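Long-range contact in trehalose monomycolate exporter MmpL3 (PDB 7NVH), which exports trehalose monomycolate, a mycolic acid carrier, across the mycobacterial inner membrane as an RND-superfamily transporter: residues F43-L56 with L540-G554. Residues are numbered along the deposited sequence; the frame is centred on the assembly and turned at random.
Sequences FYDDGSQSVQASVL and LVGGTPALELDSIHG. With AV0 (Lauryl Maltose Neopentyl Glycol), chain B.
The ring of Tyr44 lies between two aliphatic carbons: Leu547 CB sits over the centre of one face, 4.0 Å from the ring centroid, in a CH-pi contact, while Phe43 CB lies over the opposite face toward its rim. Ser551 CB is at the edge, and OBY of the bound lauryl maltose neopentyl glycol approaches in the ring plane. Glu548 runs alongside Tyr44 with its carboxylate turned 38° from the ring; its OE2 lies 3.2 Å from detergent atom CBP. Beyond the ring, Leu547 CD2 meets Val51 CG2 at 3.6 Å, and its CD1 packs near Ser54 OG. The carboxylate of Asp550 faces the start of helix 49-61. Ser50 OG (chi1 64°) donates to Asp550 OD2 at 3.0 Å on the anti side, 32° out of the carboxylate plane, and Ser50 N adds a weak bond. Arg529 forms a salt bridge with OD2, which probably balances the buried carboxylate. Farther along, Ala53 CB rests 3.7 Å from Gly542 CA; Leu540 CD1 meets Leu56 CD1, while CD2 lies against the amide end of Gln49. Tyr44, Val51, Ser54, Val55, Leu547 and Glu548 help line the detergent pocket. Helical segments 49-56 and 544-554 run roughly antiparallel, axes 8.8 Å apart at closest approach, joining the two MMPL-family halves beside edge strand 540-543 of a four-stranded antiparallel sheet, consistent with the periplasmic porter domains of RND transporters.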
# COMPACT_ATOMS: atom_id res chain seq x y z
N PHE A 43 8.35 8.16 -1.09
CA PHE A 43 7.45 8.29 -2.22
C PHE A 43 8.13 8.87 -3.46
O PHE A 43 7.47 9.00 -4.49
CB PHE A 43 6.26 9.17 -1.85
CG PHE A 43 5.18 8.43 -1.13
CD1 PHE A 43 4.38 7.52 -1.80
CD2 PHE A 43 4.95 8.65 0.21
CE1 PHE A 43 3.38 6.84 -1.14
CE2 PHE A 43 3.96 7.97 0.88
CZ PHE A 43 3.17 7.07 0.20
N TYR A 44 9.41 9.22 -3.38
CA TYR A 44 10.09 9.91 -4.46
C TYR A 44 11.31 9.11 -4.90
O TYR A 44 11.99 8.48 -4.07
CB TYR A 44 10.51 11.31 -4.02
CG TYR A 44 9.35 12.19 -3.64
CD1 TYR A 44 8.14 12.11 -4.32
CD2 TYR A 44 9.45 13.10 -2.60
CE1 TYR A 44 7.07 12.91 -3.97
CE2 TYR A 44 8.38 13.90 -2.24
CZ TYR A 44 7.20 13.80 -2.93
OH TYR A 44 6.13 14.60 -2.59
N ASP A 45 11.59 9.14 -6.20
CA ASP A 45 12.77 8.49 -6.76
C ASP A 45 14.02 9.19 -6.23
O ASP A 45 14.35 10.29 -6.67
CB ASP A 45 12.72 8.54 -8.28
CG ASP A 45 13.86 7.78 -8.94
OD1 ASP A 45 14.82 7.37 -8.25
OD2 ASP A 45 13.81 7.59 -10.17
N ASP A 46 14.72 8.54 -5.30
CA ASP A 46 15.85 9.16 -4.62
C ASP A 46 17.06 9.38 -5.52
O ASP A 46 18.00 10.06 -5.12
CB ASP A 46 16.26 8.32 -3.41
CG ASP A 46 15.21 8.34 -2.31
OD1 ASP A 46 15.17 9.33 -1.55
OD2 ASP A 46 14.42 7.38 -2.22
N GLY A 47 17.06 8.81 -6.73
CA GLY A 47 18.10 9.07 -7.70
C GLY A 47 17.74 10.06 -8.78
O GLY A 47 18.54 10.27 -9.70
N SER A 48 16.56 10.68 -8.71
CA SER A 48 16.12 11.60 -9.74
C SER A 48 16.83 12.94 -9.62
O SER A 48 17.57 13.20 -8.66
CB SER A 48 14.61 11.80 -9.66
OG SER A 48 14.19 12.02 -8.32
N GLN A 49 16.61 13.80 -10.61
CA GLN A 49 17.20 15.13 -10.60
C GLN A 49 16.43 16.12 -9.73
O GLN A 49 16.93 17.22 -9.49
CB GLN A 49 17.28 15.67 -12.03
CG GLN A 49 18.48 15.17 -12.81
CD GLN A 49 19.00 16.19 -13.79
OE1 GLN A 49 18.31 17.16 -14.12
NE2 GLN A 49 20.22 15.98 -14.27
N SER A 50 15.23 15.76 -9.27
CA SER A 50 14.46 16.63 -8.40
C SER A 50 14.78 16.39 -6.93
O SER A 50 14.79 17.33 -6.13
CB SER A 50 12.97 16.44 -8.65
OG SER A 50 12.56 15.13 -8.31
N VAL A 51 15.03 15.13 -6.54
CA VAL A 51 15.48 14.86 -5.19
C VAL A 51 16.86 15.45 -4.96
O VAL A 51 17.16 15.98 -3.88
CB VAL A 51 15.45 13.34 -4.91
CG1 VAL A 51 16.12 13.03 -3.58
CG2 VAL A 51 14.02 12.85 -4.89
N GLN A 52 17.73 15.37 -5.97
CA GLN A 52 19.03 16.02 -5.87
C GLN A 52 18.89 17.52 -5.65
O GLN A 52 19.58 18.10 -4.80
CB GLN A 52 19.84 15.76 -7.14
CG GLN A 52 20.40 14.36 -7.25
CD GLN A 52 21.14 14.14 -8.55
OE1 GLN A 52 21.69 15.07 -9.13
NE2 GLN A 52 21.16 12.89 -9.02
N ALA A 53 17.99 18.16 -6.40
CA ALA A 53 17.75 19.59 -6.25
C ALA A 53 17.20 19.92 -4.87
O ALA A 53 17.64 20.90 -4.25
CB ALA A 53 16.79 20.07 -7.33
N SER A 54 16.25 19.13 -4.37
CA SER A 54 15.71 19.36 -3.04
C SER A 54 16.76 19.21 -1.96
O SER A 54 16.81 20.03 -1.03
CB SER A 54 14.55 18.41 -2.78
OG SER A 54 13.39 18.81 -3.48
N VAL A 55 17.61 18.19 -2.05
CA VAL A 55 18.68 18.00 -1.08
C VAL A 55 19.69 19.15 -1.12
O VAL A 55 20.11 19.63 -0.07
CB VAL A 55 19.37 16.64 -1.30
CG1 VAL A 55 20.58 16.51 -0.41
CG2 VAL A 55 18.39 15.51 -1.03
N LEU A 56 20.08 19.60 -2.31
CA LEU A 56 20.98 20.74 -2.40
C LEU A 56 20.35 22.00 -1.82
O LEU A 56 21.02 22.78 -1.13
CB LEU A 56 21.41 20.98 -3.84
CG LEU A 56 22.27 19.89 -4.48
CD1 LEU A 56 22.49 20.20 -5.94
CD2 LEU A 56 23.59 19.80 -3.75
N LEU A 540 19.84 22.13 -12.12
CA LEU A 540 18.93 21.07 -11.70
C LEU A 540 17.58 21.68 -11.40
O LEU A 540 17.50 22.72 -10.74
CB LEU A 540 19.47 20.34 -10.46
CG LEU A 540 20.71 19.47 -10.61
CD1 LEU A 540 21.26 19.12 -9.24
CD2 LEU A 540 20.39 18.22 -11.38
N VAL A 541 16.51 21.04 -11.87
CA VAL A 541 15.16 21.54 -11.68
C VAL A 541 14.46 20.61 -10.70
O VAL A 541 14.35 19.40 -10.94
CB VAL A 541 14.39 21.62 -13.00
CG1 VAL A 541 13.03 22.25 -12.78
CG2 VAL A 541 15.19 22.43 -14.01
N GLY A 542 13.98 21.18 -9.59
CA GLY A 542 13.34 20.43 -8.54
C GLY A 542 12.00 21.03 -8.18
O GLY A 542 11.28 21.57 -9.02
N GLY A 543 11.67 20.94 -6.90
CA GLY A 543 10.40 21.42 -6.40
C GLY A 543 9.39 20.30 -6.26
O GLY A 543 9.52 19.22 -6.85
N THR A 544 8.37 20.56 -5.45
CA THR A 544 7.33 19.55 -5.22
C THR A 544 6.60 19.13 -6.49
O THR A 544 6.36 17.92 -6.64
CB THR A 544 6.34 20.05 -4.17
OG1 THR A 544 7.07 20.59 -3.05
CG2 THR A 544 5.47 18.91 -3.68
N PRO A 545 6.19 20.02 -7.41
CA PRO A 545 5.57 19.53 -8.65
C PRO A 545 6.48 18.63 -9.46
O PRO A 545 6.01 17.67 -10.07
CB PRO A 545 5.22 20.81 -9.41
CG PRO A 545 5.28 21.89 -8.42
CD PRO A 545 6.27 21.49 -7.39
N ALA A 546 7.79 18.91 -9.48
CA ALA A 546 8.73 18.07 -10.20
C ALA A 546 9.02 16.78 -9.45
O ALA A 546 9.30 15.75 -10.08
CB ALA A 546 10.03 18.83 -10.47
N LEU A 547 8.98 16.81 -8.12
CA LEU A 547 9.25 15.64 -7.31
C LEU A 547 8.27 14.50 -7.56
O LEU A 547 8.66 13.34 -7.45
CB LEU A 547 9.23 16.00 -5.83
CG LEU A 547 10.52 16.54 -5.23
CD1 LEU A 547 10.25 17.26 -3.92
CD2 LEU A 547 11.52 15.43 -5.02
N GLU A 548 7.03 14.82 -7.91
CA GLU A 548 6.02 13.81 -8.20
C GLU A 548 6.08 13.31 -9.64
O GLU A 548 5.92 12.11 -9.88
CB GLU A 548 4.62 14.37 -7.92
CG GLU A 548 4.27 14.37 -6.45
CD GLU A 548 3.62 15.67 -6.01
OE1 GLU A 548 2.95 16.31 -6.85
OE2 GLU A 548 3.79 16.05 -4.84
N LEU A 549 6.33 14.21 -10.59
CA LEU A 549 6.50 13.79 -11.98
C LEU A 549 7.72 12.90 -12.13
O LEU A 549 7.70 11.93 -12.90
CB LEU A 549 6.60 15.01 -12.89
CG LEU A 549 5.41 15.97 -12.83
CD1 LEU A 549 5.78 17.30 -13.46
CD2 LEU A 549 4.20 15.36 -13.51
N ASP A 550 8.80 13.21 -11.41
CA ASP A 550 9.99 12.37 -11.50
C ASP A 550 9.73 10.98 -10.93
O ASP A 550 10.20 9.98 -11.49
CB ASP A 550 11.16 13.04 -10.77
CG ASP A 550 11.97 13.92 -11.68
OD1 ASP A 550 11.59 14.08 -12.86
OD2 ASP A 550 13.00 14.46 -11.23
N SER A 551 8.99 10.89 -9.83
CA SER A 551 8.64 9.58 -9.29
C SER A 551 7.74 8.81 -10.25
O SER A 551 7.92 7.60 -10.45
CB SER A 551 7.96 9.73 -7.93
OG SER A 551 6.65 10.23 -8.07
N ILE A 552 6.77 9.50 -10.85
CA ILE A 552 5.88 8.85 -11.81
C ILE A 552 6.67 8.30 -12.99
O ILE A 552 6.45 7.17 -13.43
CB ILE A 552 4.78 9.82 -12.26
CG1 ILE A 552 3.72 9.96 -11.17
CG2 ILE A 552 4.14 9.35 -13.55
CD1 ILE A 552 2.90 11.23 -11.28
N HIS A 553 7.60 9.10 -13.52
CA HIS A 553 8.37 8.64 -14.67
C HIS A 553 9.34 7.54 -14.29
O HIS A 553 9.57 6.61 -15.07
CB HIS A 553 9.11 9.82 -15.31
CG HIS A 553 8.21 10.77 -16.04
ND1 HIS A 553 8.52 12.10 -16.22
CD2 HIS A 553 7.00 10.58 -16.62
CE1 HIS A 553 7.54 12.68 -16.90
NE2 HIS A 553 6.61 11.78 -17.15
N GLY A 554 9.93 7.61 -13.10
CA GLY A 554 10.80 6.54 -12.65
C GLY A 554 10.06 5.24 -12.45
O GLY A 554 10.62 4.16 -12.66
C1 AV0 B . 7.12 15.34 2.25
O1 AV0 B . 5.76 15.18 2.04
C2 AV0 B . 7.83 14.01 2.16
O2 AV0 B . 7.31 13.14 3.17
C3 AV0 B . 9.31 14.17 2.37
O3 AV0 B . 9.93 12.89 2.07
C4 AV0 B . 9.92 15.23 1.52
O4 AV0 B . 11.23 15.60 2.09
C5 AV0 B . 9.10 16.52 1.43
O5 AV0 B . 7.65 16.28 1.23
C6 AV0 B . 9.61 17.33 0.29
O6 AV0 B . 8.53 17.68 -0.55
CAA AV0 B . 0.32 6.49 6.51
CAB AV0 B . 1.60 26.81 4.99
OAI AV0 B . 11.62 11.96 0.10
OAJ AV0 B . -0.79 25.08 -3.61
OAL AV0 B . -0.11 17.02 -4.42
OAN AV0 B . 1.76 21.97 -2.04
OAP AV0 B . 2.34 20.74 0.43
OAQ AV0 B . 14.45 15.51 -1.41
OAR AV0 B . -1.68 23.20 -6.29
OAS AV0 B . 15.10 13.84 1.76
OAT AV0 B . -2.80 20.57 -6.63
OAU AV0 B . 13.37 16.94 0.87
OAV AV0 B . -1.70 18.67 -4.91
CAW AV0 B . 0.94 7.87 6.42
CAX AV0 B . 0.64 25.59 5.11
CAY AV0 B . 2.23 7.81 5.62
CAZ AV0 B . 1.17 24.42 4.23
CBA AV0 B . 2.67 9.22 5.24
CBB AV0 B . 0.17 23.24 4.31
CBC AV0 B . 1.49 9.95 4.56
CBD AV0 B . 0.59 22.11 3.31
CBE AV0 B . 2.02 11.24 3.85
CBF AV0 B . -0.10 20.80 3.73
CBG AV0 B . 2.78 12.16 4.90
CBH AV0 B . 0.39 19.62 2.80
CBI AV0 B . 3.86 13.03 4.14
CBJ AV0 B . 0.67 18.37 3.68
CBK AV0 B . 3.28 14.49 3.87
CBL AV0 B . 1.26 17.22 2.79
CBM AV0 B . 12.95 12.41 -0.05
CBN AV0 B . -1.77 24.08 -3.44
CBP AV0 B . 1.13 17.57 -4.04
CBQ AV0 B . 3.10 14.73 2.32
CBR AV0 B . 2.81 17.18 2.98
CBS AV0 B . 5.05 16.43 2.00
CBT AV0 B . 2.98 16.58 0.47
OBV AV0 B . 3.02 18.01 0.29
OBX AV0 B . 1.89 17.74 -1.75
OBY AV0 B . 11.90 14.59 0.07
OBZ AV0 B . -1.31 21.77 -2.87
OCB AV0 B . 0.28 20.39 -3.87
CCC AV0 B . 12.95 13.80 -0.60
CCD AV0 B . -1.24 22.76 -3.96
CCF AV0 B . 0.97 18.33 -2.74
CCH AV0 B . 1.36 20.59 -1.72
CCJ AV0 B . 2.01 18.53 -0.52
CCL AV0 B . 2.34 20.00 -0.81
CCM AV0 B . 3.48 16.22 1.95
CCN AV0 B . 14.35 14.42 -0.46
CCO AV0 B . -2.05 22.35 -5.19
CCQ AV0 B . 1.26 19.81 -2.99
CCR AV0 B . 12.26 14.89 1.47
CCS AV0 B . -1.00 20.40 -3.35
CCT AV0 B . 14.68 14.95 0.88
CCU AV0 B . -1.83 20.93 -5.59
CCV AV0 B . 13.56 15.68 1.53
CCW AV0 B . -1.97 20.02 -4.46